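Local coordinates for PmbA-related protein (Thermotoga maritima, PDB 1VL4), which is of unproven function but belongs to the PmbA/TldD family, whose members are generally assigned a metallopeptidase activity, at residues A279-D284 against L310-L315; R21-A26 against I164-L169; N192-S197 against S223-K228; E42-L47 against Q54-G59; M362-V367 against G391-N396. One frame throughout, in Å; residues are numbered along the deposited sequence. Where two conformers were deposited one is given.

How the contacts relate
Contacts 2, 3 and 4 all reach the long antiparallel sheet, whereas contacts 1 and 5 lie in two other beta-sheets of the C-terminal domain. Contacts 4 and 5 are backbone ladders between antiparallel strands, and contact 1 is a shorter one, a single bridge that runs out into a turn. Contacts 2 and 3 work through side chains: a phenylalanine ring on a threonine methyl in contact 2, the most buried of the set, and an arginine laid along a turn in contact 3. The others are partly buried. Contacts 3 and 5 touch, Leu224 packing on Tyr392; contact 4 is nested in the loop closed by contact 2, and it alone meets the second subunit.

Contact 1. Residues A279-D284 against L310-L315; sequences AVSIKD and LENGVL
Ile282 and Leu310 face each other as an antiparallel hydrogen-bonded pair, with Ile282 N giving to Leu310 O at 2.9 Å and Leu310 N returning a bond to Ile282 O at 3.0 Å. On the face that carries both residues the two side chains run side by side and point the same way, and the closest touch is Ile282 CD1 on Leu310 CD2 at 3.6 Å. Val280 CG1 comes up to the same Leu310 methyl at 4.2 Å, and strand 345-348 backs Val280 and Ile282 through Leu346 and Leu348. This is the middle of a mixed sheet, where strand 282-285 lies between strands 307-311 and 345-348. Past Leu310 segment 310-315 leaves the ladder in a type I' turn, Glu311 to Val314, and polar groups take over. Ser281 OG sits beside its own backbone N (chi1 -66°) and accepts the Asn312 N-H at 2.9 Å in a nearly straight bond, 170° at the hydrogen. A water links the same hydroxyl to Asn312 OD1, giving to the amide oxygen at 2.8 Å and accepting from Ser281 OG at a longer 3.3 Å. One residue further into the turn, the bond from Gly313 N to Val280 O is weak, bent to 121° despite its 2.7 Å length.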
# COMPACT_ATOMS: atom_id res chain seq x y z
N ALA A 279 32.13 -7.06 -16.88
CA ALA A 279 31.85 -5.62 -16.96
C ALA A 279 31.00 -5.06 -15.82
O ALA A 279 30.93 -3.85 -15.66
CB ALA A 279 31.21 -5.28 -18.29
N VAL A 280 30.37 -5.91 -15.01
CA VAL A 280 29.34 -5.47 -14.10
C VAL A 280 29.86 -5.51 -12.67
O VAL A 280 30.22 -6.58 -12.20
CB VAL A 280 28.11 -6.35 -14.20
CG1 VAL A 280 27.08 -6.06 -13.02
CG2 VAL A 280 27.45 -6.17 -15.54
N SER A 281 29.93 -4.33 -12.02
CA SER A 281 30.19 -4.24 -10.58
C SER A 281 29.03 -3.48 -9.96
O SER A 281 28.63 -2.44 -10.49
CB SER A 281 31.51 -3.53 -10.27
OG SER A 281 32.66 -4.27 -10.71
N ILE A 282 28.54 -3.99 -8.83
CA ILE A 282 27.46 -3.39 -8.12
C ILE A 282 27.91 -3.27 -6.66
O ILE A 282 28.34 -4.28 -6.02
CB ILE A 282 26.17 -4.24 -8.20
CG1 ILE A 282 25.74 -4.39 -9.67
CG2 ILE A 282 25.06 -3.59 -7.43
CD1 ILE A 282 24.55 -5.34 -9.88
N LYS A 283 27.79 -2.04 -6.15
CA LYS A 283 28.19 -1.68 -4.80
C LYS A 283 26.98 -1.26 -3.98
O LYS A 283 25.95 -0.77 -4.48
CB LYS A 283 29.19 -0.51 -4.84
CG LYS A 283 30.52 -0.77 -5.55
CD LYS A 283 31.59 0.23 -5.12
CE LYS A 283 32.34 -0.14 -3.86
NZ LYS A 283 33.33 0.95 -3.55
N ASP A 284 27.13 -1.46 -2.67
CA ASP A 284 26.20 -0.85 -1.69
C ASP A 284 26.95 0.33 -1.11
O ASP A 284 28.03 0.16 -0.54
CB ASP A 284 25.82 -1.87 -0.60
CG ASP A 284 24.90 -1.25 0.52
OD1 ASP A 284 24.31 -0.18 0.30
OD2 ASP A 284 24.84 -1.80 1.65
N LEU A 310 28.68 -7.23 -6.28
CA LEU A 310 29.33 -7.84 -7.42
C LEU A 310 30.56 -7.05 -7.74
O LEU A 310 30.52 -5.82 -7.86
CB LEU A 310 28.39 -7.82 -8.63
CG LEU A 310 27.52 -9.02 -8.99
CD1 LEU A 310 27.20 -9.95 -7.85
CD2 LEU A 310 26.23 -8.50 -9.69
N GLU A 311 31.67 -7.73 -7.82
CA GLU A 311 32.89 -7.09 -8.18
C GLU A 311 33.38 -7.82 -9.43
O GLU A 311 33.75 -9.00 -9.36
CB GLU A 311 33.91 -7.17 -7.06
CG GLU A 311 35.18 -6.35 -7.41
CD GLU A 311 36.17 -6.22 -6.27
OE1 GLU A 311 35.94 -6.81 -5.20
OE2 GLU A 311 37.20 -5.51 -6.46
N ASN A 312 33.36 -7.10 -10.55
CA ASN A 312 33.66 -7.68 -11.87
C ASN A 312 32.86 -8.97 -12.07
O ASN A 312 33.37 -9.95 -12.52
CB ASN A 312 35.15 -7.93 -12.06
CG ASN A 312 36.00 -6.68 -11.76
OD1 ASN A 312 35.63 -5.58 -12.12
ND2 ASN A 312 37.15 -6.87 -11.12
N GLY A 313 31.59 -8.91 -11.71
CA GLY A 313 30.63 -9.95 -11.97
C GLY A 313 30.66 -11.05 -10.93
O GLY A 313 29.80 -11.92 -10.98
N VAL A 314 31.61 -11.01 -10.00
CA VAL A 314 31.76 -12.05 -8.99
C VAL A 314 30.95 -11.65 -7.76
O VAL A 314 31.08 -10.52 -7.29
CB VAL A 314 33.25 -12.32 -8.66
CG1 VAL A 314 33.41 -13.35 -7.55
CG2 VAL A 314 34.01 -12.77 -9.92
N LEU A 315 30.07 -12.55 -7.28
CA LEU A 315 29.34 -12.30 -6.06
C LEU A 315 30.26 -12.41 -4.79
O LEU A 315 30.77 -13.49 -4.45
CB LEU A 315 28.14 -13.24 -5.95
CG LEU A 315 27.28 -13.12 -4.70
CD1 LEU A 315 26.46 -11.84 -4.67
CD2 LEU A 315 26.36 -14.35 -4.55
O HOH W 1 33.72 -4.52 -13.82

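Contact 2. Residues R21-A26 against I164-L169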
# COMPACT_ATOMS: atom_id res chain seq x y z
N ARG A 21 13.81 7.26 32.10
CA ARG A 21 12.88 6.46 32.88
C ARG A 21 12.96 5.01 32.41
O ARG A 21 13.05 4.09 33.22
CB ARG A 21 11.42 6.94 32.72
CG ARG A 21 10.97 8.26 33.42
CD ARG A 21 10.62 8.11 34.93
NE ARG A 21 9.63 7.06 35.31
CZ ARG A 21 9.92 5.81 35.70
NH1 ARG A 21 11.19 5.37 35.73
NH2 ARG A 21 8.94 4.98 36.06
N LEU A 22 12.90 4.83 31.09
CA LEU A 22 12.95 3.50 30.48
C LEU A 22 14.24 2.73 30.79
O LEU A 22 14.17 1.54 31.12
CB LEU A 22 12.79 3.61 28.96
CG LEU A 22 11.37 3.82 28.40
CD1 LEU A 22 11.48 3.87 26.89
CD2 LEU A 22 10.42 2.72 28.83
N PHE A 23 15.40 3.40 30.67
CA PHE A 23 16.66 2.75 31.05
C PHE A 23 16.72 2.34 32.52
O PHE A 23 17.23 1.28 32.87
CB PHE A 23 17.85 3.66 30.73
CG PHE A 23 18.21 3.76 29.28
CD1 PHE A 23 17.30 3.45 28.25
CD2 PHE A 23 19.48 4.16 28.93
CE1 PHE A 23 17.69 3.57 26.91
CE2 PHE A 23 19.87 4.29 27.63
CZ PHE A 23 19.00 4.00 26.61
N ALA A 24 16.20 3.17 33.40
CA ALA A 24 16.13 2.83 34.82
C ALA A 24 15.22 1.59 35.06
O ALA A 24 15.58 0.64 35.77
CB ALA A 24 15.61 4.04 35.60
N LEU A 25 14.06 1.57 34.40
CA LEU A 25 13.18 0.40 34.45
C LEU A 25 13.86 -0.85 33.96
O LEU A 25 13.70 -1.90 34.57
CB LEU A 25 11.90 0.62 33.64
CG LEU A 25 10.83 1.43 34.36
CD1 LEU A 25 9.92 2.08 33.35
CD2 LEU A 25 10.05 0.54 35.30
N ALA A 26 14.63 -0.75 32.89
CA ALA A 26 15.34 -1.90 32.32
C ALA A 26 16.26 -2.54 33.34
O ALA A 26 16.22 -3.77 33.62
CB ALA A 26 16.13 -1.49 31.07
N ILE A 164 16.79 8.67 15.87
CA ILE A 164 17.64 8.46 17.06
C ILE A 164 17.47 7.00 17.45
O ILE A 164 16.35 6.50 17.50
CB ILE A 164 17.23 9.32 18.27
CG1 ILE A 164 17.44 10.83 18.00
CG2 ILE A 164 18.06 8.95 19.51
CD1 ILE A 164 16.85 11.72 19.09
N ILE A 165 18.56 6.30 17.68
CA ILE A 165 18.53 4.95 18.26
C ILE A 165 19.44 4.92 19.48
O ILE A 165 20.62 5.34 19.43
CB ILE A 165 18.84 3.84 17.28
CG1 ILE A 165 18.08 4.03 15.96
CG2 ILE A 165 18.51 2.45 17.93
CD1 ILE A 165 18.47 3.09 14.86
N THR A 166 18.90 4.47 20.60
CA THR A 166 19.76 4.35 21.78
C THR A 166 19.34 3.13 22.58
O THR A 166 18.17 2.74 22.54
CB THR A 166 19.75 5.67 22.59
OG1 THR A 166 20.65 5.59 23.70
CG2 THR A 166 18.33 5.99 23.09
N ASN A 167 20.29 2.52 23.28
CA ASN A 167 20.04 1.36 24.10
C ASN A 167 20.94 1.31 25.35
O ASN A 167 21.90 2.12 25.46
CB ASN A 167 20.11 0.08 23.26
CG ASN A 167 21.48 -0.28 22.81
OD1 ASN A 167 22.44 -0.03 23.51
ND2 ASN A 167 21.59 -0.97 21.65
N THR A 168 20.63 0.38 26.23
CA THR A 168 21.31 0.22 27.53
C THR A 168 22.72 -0.43 27.36
O THR A 168 23.46 -0.59 28.34
CB THR A 168 20.44 -0.58 28.48
OG1 THR A 168 19.98 -1.78 27.82
CG2 THR A 168 19.21 0.27 28.88
N LEU A 169 23.08 -0.80 26.14
CA LEU A 169 24.46 -1.25 25.81
C LEU A 169 25.35 -0.10 25.34
O LEU A 169 26.45 -0.31 24.78
CB LEU A 169 24.43 -2.38 24.77
CG LEU A 169 23.78 -3.68 25.18
CD1 LEU A 169 22.24 -3.57 25.08
CD2 LEU A 169 24.36 -4.78 24.25
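The ring of Phe23 carries this contact, taking the methyl of Thr168 on one face in a CH-pi interaction: CG2 stands 3.8 Å from the ring centroid and 16° off the normal. A helix is packed here against the end of a sheet strand, helix 15-29 meeting strand 148-167 where the latter runs out into a loop. Thr168 CG2 is displaced toward the CG side of the ring, 3.7 Å from Phe23 CG, and the two side chains pass one another running opposite ways. Ala26, nearly one helical turn on, brings its CB to 4.2 Å from the same Thr168 CG2. At the far end of the ring Phe23 CZ reaches the backbone, 3.5 Å from Asn167 C, while Thr166 OG1 lies at the ring edge, near its plane, 3.7 Å from CZ.

Further out, polar bonds hold the threonines, while Val33 and Ile35 of strand 32-48 pack on the ring. Thr168 CG2 lies beside its own backbone N, facing the ring, and the hydroxyl on the other branch bonds to Glu32 and to the backbone N of Val33. The Thr166 hydroxyl bonds to the carbonyl of Leu171 and to Lys19. Behind Thr168 the chain is turned by Asn167, whose OD1 accepts from Leu169 N at 2.8 Å in an Asx turn, the donor standing 40° out of the amide carbonyl plane.

Contact 3. Residues N192-S197 against S223-K228; sequences NPRSGS and SLIGSK
Arg194 lies across the turn that follows helix 210-223, its aliphatic part crossing Leu224 obliquely with CB against CB at 3.9 Å. This is the tight part of the contact, and Leu224 CD1 adds to it by resting on Ser195 O at 3.5 Å. The arginine chain bends at chi2 (-60°), which carries CD over the Leu224 carbonyl, 3.5 Å from Leu224 O. The guanidinium beyond is sandwiched. Ser227 CB stands over the centre of one face, 3.9 Å from Arg194 CZ, and Asn192 O lies above the opposite face, toward the rim. Arg194 NE comes within 3.3 Å of Leu224 O, but the angle is too poor for a hydrogen bond; the charge is met instead by salt bridges to Asp190 and Glu404. Leu224 O is already gripped twice within its own type II turn, by Ser227 N at 3.1 Å and by the Ser227 hydroxyl, which donates at 2.7 Å. Those two bonds close the loop and hold Ser227 CB where it meets the arginine. Asp190 also accepts from Gly226 N, and so ties the same turn to the arginine's partner.

The margin is looser. Ile225 barely grazes the arginine, its CG1 4.4 Å from Arg194 CG, and Gly226 is exposed at the tip of the turn. Ser195 points its CB away, and its OG is hydrogen-bonded to Lys390.

Strand 194-202, outermost in the long sheet within this chain and paired with strand 172-188, thus meets the link from helix 210-223 to strand 233-239, with strands 384-395 and 398-404 packed against Leu224 and Ser227.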
# COMPACT_ATOMS: atom_id res chain seq x y z
N ASN A 192 -2.14 6.32 -31.02
CA ASN A 192 -2.30 5.96 -29.62
C ASN A 192 -1.54 7.03 -28.86
O ASN A 192 -0.39 7.30 -29.17
CB ASN A 192 -1.65 4.61 -29.31
CG ASN A 192 -2.21 3.47 -30.16
OD1 ASN A 192 -3.40 3.21 -30.17
ND2 ASN A 192 -1.32 2.77 -30.89
N PRO A 193 -2.16 7.66 -27.86
CA PRO A 193 -1.42 8.69 -27.13
C PRO A 193 -0.13 8.18 -26.47
O PRO A 193 -0.10 7.07 -25.96
CB PRO A 193 -2.42 9.16 -26.08
CG PRO A 193 -3.76 8.80 -26.64
CD PRO A 193 -3.54 7.52 -27.38
N ARG A 194 0.92 9.01 -26.49
CA ARG A 194 2.24 8.60 -26.04
C ARG A 194 2.57 9.28 -24.72
O ARG A 194 2.55 10.47 -24.63
CB ARG A 194 3.31 9.03 -27.06
CG ARG A 194 3.00 8.63 -28.49
CD ARG A 194 2.88 7.13 -28.57
NE ARG A 194 2.55 6.68 -29.89
CZ ARG A 194 2.15 5.45 -30.17
NH1 ARG A 194 2.08 4.53 -29.21
NH2 ARG A 194 1.82 5.14 -31.41
N SER A 195 2.95 8.52 -23.71
CA SER A 195 3.34 9.16 -22.47
C SER A 195 4.85 9.23 -22.26
O SER A 195 5.62 8.41 -22.75
CB SER A 195 2.63 8.51 -21.27
OG SER A 195 2.84 7.12 -21.21
N GLY A 196 5.25 10.26 -21.53
CA GLY A 196 6.63 10.51 -21.18
C GLY A 196 6.63 11.05 -19.76
O GLY A 196 5.63 11.61 -19.30
N SER A 197 7.72 10.81 -19.04
CA SER A 197 7.89 11.42 -17.72
C SER A 197 9.35 11.63 -17.40
O SER A 197 10.27 11.09 -18.07
CB SER A 197 7.20 10.58 -16.65
OG SER A 197 7.83 9.35 -16.38
N SER A 223 8.96 12.02 -28.52
CA SER A 223 9.88 11.14 -29.22
C SER A 223 9.25 9.79 -29.58
O SER A 223 9.74 9.10 -30.49
CB SER A 223 11.14 10.94 -28.41
OG SER A 223 10.89 10.18 -27.27
N LEU A 224 8.16 9.43 -28.89
CA LEU A 224 7.43 8.20 -29.18
C LEU A 224 6.35 8.38 -30.25
O LEU A 224 5.69 7.41 -30.64
CB LEU A 224 6.81 7.62 -27.90
CG LEU A 224 7.82 7.21 -26.85
CD1 LEU A 224 7.06 6.86 -25.57
CD2 LEU A 224 8.68 6.05 -27.32
N ILE A 225 6.17 9.60 -30.73
CA ILE A 225 5.19 9.81 -31.79
C ILE A 225 5.69 9.09 -33.02
O ILE A 225 6.87 9.25 -33.37
CB ILE A 225 4.99 11.29 -32.10
CG1 ILE A 225 4.39 12.01 -30.87
CG2 ILE A 225 4.13 11.46 -33.37
CD1 ILE A 225 4.35 13.51 -31.06
N GLY A 226 4.80 8.34 -33.68
CA GLY A 226 5.14 7.50 -34.82
C GLY A 226 5.73 6.15 -34.44
O GLY A 226 6.37 5.49 -35.26
N SER A 227 5.55 5.74 -33.19
CA SER A 227 5.96 4.42 -32.78
C SER A 227 5.32 3.36 -33.67
O SER A 227 4.27 3.57 -34.27
CB SER A 227 5.62 4.16 -31.32
OG SER A 227 6.53 4.86 -30.47
N LYS A 228 6.03 2.24 -33.80
CA LYS A 228 5.60 1.09 -34.57
C LYS A 228 5.95 -0.09 -33.69
O LYS A 228 6.86 0.00 -32.87
CB LYS A 228 6.37 1.00 -35.88
CG LYS A 228 6.29 2.28 -36.73
CD LYS A 228 7.09 2.18 -38.02
CE LYS A 228 6.40 1.35 -39.09
NZ LYS A 228 5.06 1.88 -39.50

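Contact 4. Residues E42-L47 against Q54-G59; sequences EFSLRL and QYTDAG
Phe43 presents its ring edge to Asp57: the carboxylate carbon CG lies near the ring plane, 3.8 Å from Phe43 CD2, with the two planes 76° apart, and Leu45 CD2 is also in plane at the edge. Across the hairpin of strands 32-48 and 51-69, on the other side of the sheet, the Arg46 guanidinium has the Gln54 amide over one face, offset toward the rim. The guanidinium and amide planes are 65° apart, but the placing of the amide is doubtful; the arginine's salt bridge is to Asp53. Between these two faces runs a regular antiparallel ladder. Ser44 and Thr56 exchange two 2.9 Å bonds between their N and O atoms, and Glu42 and Ala58 also exchange two bonds. Tyr55 CB packs 4.0 Å from Leu45 CB. Its CG sits between backbone N and carbonyl carbon (chi1 72°), turning the ring off from Leu45, and Tyr55 OH bonds the backbone N of Thr75 of the second subunit. Asp57, salt-bridged to Arg41, also bonds Asn94 of that subunit. Helix 128-143 covers Phe43 and Leu45. On the face of Glu42 and Arg46, Ser44 OG rests 3.5 Å from Thr56 CB.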
# COMPACT_ATOMS: atom_id res chain seq x y z
N GLU A 42 6.95 16.74 6.30
CA GLU A 42 6.89 16.60 4.87
C GLU A 42 5.86 17.52 4.25
O GLU A 42 4.84 17.84 4.87
CB GLU A 42 6.61 15.14 4.46
CG GLU A 42 5.24 14.64 4.93
CD GLU A 42 5.16 13.11 5.00
OE1 GLU A 42 5.09 12.49 3.92
OE2 GLU A 42 5.16 12.54 6.13
N PHE A 43 6.17 17.94 3.02
CA PHE A 43 5.28 18.72 2.29
C PHE A 43 5.25 18.17 0.88
O PHE A 43 6.28 17.98 0.27
CB PHE A 43 5.73 20.17 2.29
CG PHE A 43 4.78 21.06 1.56
CD1 PHE A 43 4.87 21.19 0.17
CD2 PHE A 43 3.77 21.72 2.22
CE1 PHE A 43 4.00 21.96 -0.51
CE2 PHE A 43 2.87 22.53 1.50
CZ PHE A 43 2.99 22.62 0.13
N SER A 44 4.06 17.93 0.37
CA SER A 44 3.93 17.49 -1.00
C SER A 44 2.78 18.17 -1.68
O SER A 44 1.83 18.57 -1.02
CB SER A 44 3.67 15.99 -1.03
OG SER A 44 2.40 15.70 -0.51
N LEU A 45 2.87 18.30 -2.99
CA LEU A 45 1.81 18.75 -3.79
C LEU A 45 1.77 18.12 -5.20
O LEU A 45 2.81 17.75 -5.79
CB LEU A 45 1.80 20.26 -3.86
CG LEU A 45 2.88 20.97 -4.61
CD1 LEU A 45 2.57 20.97 -6.12
CD2 LEU A 45 2.96 22.41 -4.08
N ARG A 46 0.54 17.99 -5.69
CA ARG A 46 0.27 17.42 -7.03
C ARG A 46 -0.64 18.29 -7.81
O ARG A 46 -1.69 18.71 -7.30
CB ARG A 46 -0.33 16.04 -6.86
CG ARG A 46 -0.65 15.30 -8.14
CD ARG A 46 -1.29 13.93 -7.82
NE ARG A 46 -2.76 13.98 -7.89
CZ ARG A 46 -3.58 13.14 -7.25
NH1 ARG A 46 -3.11 12.18 -6.45
NH2 ARG A 46 -4.89 13.26 -7.39
N LEU A 47 -0.22 18.61 -9.03
CA LEU A 47 -1.05 19.24 -10.03
C LEU A 47 -1.57 18.16 -10.98
O LEU A 47 -0.82 17.28 -11.41
CB LEU A 47 -0.24 20.26 -10.84
CG LEU A 47 0.64 21.23 -10.06
CD1 LEU A 47 1.18 22.24 -11.07
CD2 LEU A 47 -0.14 21.93 -8.95
N GLN A 54 -4.27 18.64 -4.86
CA GLN A 54 -3.96 17.78 -3.71
C GLN A 54 -2.62 18.20 -3.05
O GLN A 54 -1.67 18.51 -3.75
CB GLN A 54 -3.87 16.33 -4.19
CG GLN A 54 -3.68 15.27 -3.12
CD GLN A 54 -3.51 13.88 -3.73
OE1 GLN A 54 -2.41 13.28 -3.70
NE2 GLN A 54 -4.59 13.36 -4.33
N TYR A 55 -2.55 18.23 -1.73
CA TYR A 55 -1.28 18.52 -1.06
C TYR A 55 -1.35 17.94 0.29
O TYR A 55 -2.43 17.71 0.78
CB TYR A 55 -1.01 20.04 -0.97
CG TYR A 55 -1.87 20.80 0.01
CD1 TYR A 55 -3.18 21.19 -0.32
CD2 TYR A 55 -1.38 21.14 1.27
CE1 TYR A 55 -3.97 21.87 0.58
CE2 TYR A 55 -2.20 21.83 2.18
CZ TYR A 55 -3.47 22.19 1.84
OH TYR A 55 -4.28 22.85 2.72
N THR A 56 -0.20 17.77 0.90
CA THR A 56 -0.11 17.33 2.28
C THR A 56 0.95 18.19 2.94
O THR A 56 2.00 18.48 2.34
CB THR A 56 0.36 15.84 2.34
OG1 THR A 56 -0.60 15.02 1.66
CG2 THR A 56 0.51 15.37 3.76
N ASP A 57 0.67 18.58 4.17
CA ASP A 57 1.65 19.24 5.03
C ASP A 57 1.52 18.56 6.37
O ASP A 57 0.56 18.78 7.06
CB ASP A 57 1.30 20.71 5.15
CG ASP A 57 2.40 21.53 5.80
OD1 ASP A 57 3.45 20.99 6.15
OD2 ASP A 57 2.21 22.77 5.88
N ALA A 58 2.49 17.72 6.72
CA ALA A 58 2.34 16.88 7.94
C ALA A 58 3.59 16.71 8.72
O ALA A 58 4.71 16.60 8.15
CB ALA A 58 1.81 15.51 7.55
N GLY A 59 3.43 16.64 10.02
CA GLY A 59 4.49 16.20 10.90
C GLY A 59 4.11 14.91 11.64
O GLY A 59 2.94 14.74 12.05

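Contact 5. Residues M362-V367 against G391-N396; sequences MDRGVV and GYWVEN
Trp393 CG stands anti to its backbone N (chi1 180°); Arg364 CG is anti as well, and from there the chain stays extended as far as NE. The guanidinium and indole beyond meet in a T-shape, planes 88° apart: the Trp393 edge atom CZ2 points at the centre of the guanidinium face, 3.7 Å from Arg364 CZ. One indole face lies over the backbone, with Gly365 O 3.3 Å from Trp393 CE3. The same oxygen accepts from Val394 N at 2.9 Å, within an antiparallel ladder that goes on through Val367 N to Tyr392 O, also 2.9 Å. On the other side of the sheet the contact is apolar. Val394 CG2 is pressed by Val367 CG2 at 3.5 Å and by Met362 CE at 3.7 Å, the methionine chain bending at chi3 (68°) to deliver its methyl. Met362 SD lies close over Gly365, which has no side chain.

Strand 365-372 lies between strands 233-239 and 384-395 in the mixed sheet. Helix 355-362 covers Val367 and Val394 through Leu359, while Trp393 meets the rings of Tyr235 and His401 on the neighbouring strands 233-239 and 398-404.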
# COMPACT_ATOMS: atom_id res chain seq x y z
N MET A 362 26.13 -0.62 -30.19
CA MET A 362 25.06 -1.57 -30.44
C MET A 362 24.73 -1.66 -31.93
O MET A 362 24.51 -2.76 -32.45
CB MET A 362 23.79 -1.19 -29.69
CG MET A 362 22.64 -2.19 -29.97
SD MET A 362 21.18 -1.92 -28.97
CE MET A 362 20.61 -0.36 -29.64
N ASP A 363 24.64 -0.50 -32.57
CA ASP A 363 24.41 -0.31 -33.99
C ASP A 363 23.01 -0.69 -34.49
O ASP A 363 22.43 0.01 -35.33
CB ASP A 363 25.47 -1.04 -34.81
CG ASP A 363 25.24 -0.88 -36.31
OD1 ASP A 363 25.40 0.26 -36.79
OD2 ASP A 363 24.88 -1.86 -37.00
N ARG A 364 22.50 -1.83 -34.06
CA ARG A 364 21.17 -2.25 -34.46
C ARG A 364 20.47 -3.05 -33.35
O ARG A 364 20.98 -4.04 -32.87
CB ARG A 364 21.27 -3.04 -35.74
CG ARG A 364 19.97 -3.33 -36.41
CD ARG A 364 20.25 -3.97 -37.74
NE ARG A 364 19.03 -4.36 -38.42
CZ ARG A 364 18.29 -5.42 -38.09
NH1 ARG A 364 18.65 -6.21 -37.08
NH2 ARG A 364 17.19 -5.69 -38.78
N GLY A 365 19.30 -2.61 -32.94
CA GLY A 365 18.70 -3.21 -31.76
C GLY A 365 17.64 -2.34 -31.12
O GLY A 365 17.16 -1.38 -31.73
N VAL A 366 17.28 -2.70 -29.90
CA VAL A 366 16.23 -2.02 -29.16
C VAL A 366 16.83 -1.17 -28.05
O VAL A 366 17.75 -1.59 -27.37
CB VAL A 366 15.26 -3.02 -28.53
CG1 VAL A 366 14.16 -2.27 -27.74
CG2 VAL A 366 14.64 -3.91 -29.61
N VAL A 367 16.28 0.03 -27.88
CA VAL A 367 16.54 0.84 -26.70
C VAL A 367 15.28 0.75 -25.81
O VAL A 367 14.19 0.99 -26.27
CB VAL A 367 16.82 2.31 -27.06
CG1 VAL A 367 16.82 3.20 -25.79
CG2 VAL A 367 18.16 2.44 -27.82
N GLY A 391 10.35 1.93 -25.60
CA GLY A 391 11.66 2.10 -26.20
C GLY A 391 11.60 2.48 -27.67
O GLY A 391 10.58 2.99 -28.16
N TYR A 392 12.72 2.21 -28.37
CA TYR A 392 12.99 2.69 -29.72
C TYR A 392 13.69 1.58 -30.50
O TYR A 392 14.33 0.72 -29.89
CB TYR A 392 13.92 3.92 -29.63
CG TYR A 392 13.32 5.04 -28.84
CD1 TYR A 392 13.35 5.02 -27.45
CD2 TYR A 392 12.63 6.09 -29.46
CE1 TYR A 392 12.74 6.01 -26.70
CE2 TYR A 392 12.02 7.12 -28.70
CZ TYR A 392 12.09 7.06 -27.32
OH TYR A 392 11.52 8.04 -26.51
N TRP A 393 13.60 1.65 -31.82
CA TRP A 393 14.37 0.83 -32.75
C TRP A 393 15.59 1.67 -33.20
O TRP A 393 15.46 2.86 -33.49
CB TRP A 393 13.53 0.42 -33.97
CG TRP A 393 14.32 -0.41 -34.92
CD1 TRP A 393 14.77 -0.05 -36.16
CD2 TRP A 393 14.82 -1.74 -34.69
NE1 TRP A 393 15.50 -1.08 -36.72
CE2 TRP A 393 15.56 -2.12 -35.82
CE3 TRP A 393 14.72 -2.64 -33.63
CZ2 TRP A 393 16.17 -3.36 -35.92
CZ3 TRP A 393 15.33 -3.87 -33.74
CH2 TRP A 393 16.04 -4.22 -34.86
N VAL A 394 16.75 1.03 -33.24
CA VAL A 394 17.98 1.67 -33.67
C VAL A 394 18.46 0.94 -34.90
O VAL A 394 18.48 -0.27 -34.94
CB VAL A 394 19.05 1.55 -32.56
CG1 VAL A 394 20.40 2.11 -33.01
CG2 VAL A 394 18.57 2.23 -31.30
N GLU A 395 18.79 1.68 -35.94
CA GLU A 395 19.57 1.14 -37.05
C GLU A 395 20.70 2.10 -37.40
O GLU A 395 20.56 3.32 -37.33
CB GLU A 395 18.72 0.80 -38.28
CG GLU A 395 17.37 1.45 -38.31
CD GLU A 395 16.52 1.00 -39.49
OE1 GLU A 395 16.79 -0.10 -40.05
OE2 GLU A 395 15.57 1.75 -39.85
N ASN A 396 21.83 1.52 -37.77
CA ASN A 396 23.04 2.25 -38.05
C ASN A 396 23.45 3.20 -36.96
O ASN A 396 23.94 4.27 -37.26
CB ASN A 396 22.90 3.01 -39.37
CG ASN A 396 22.75 2.08 -40.52
OD1 ASN A 396 23.62 1.21 -40.74
ND2 ASN A 396 21.63 2.20 -41.26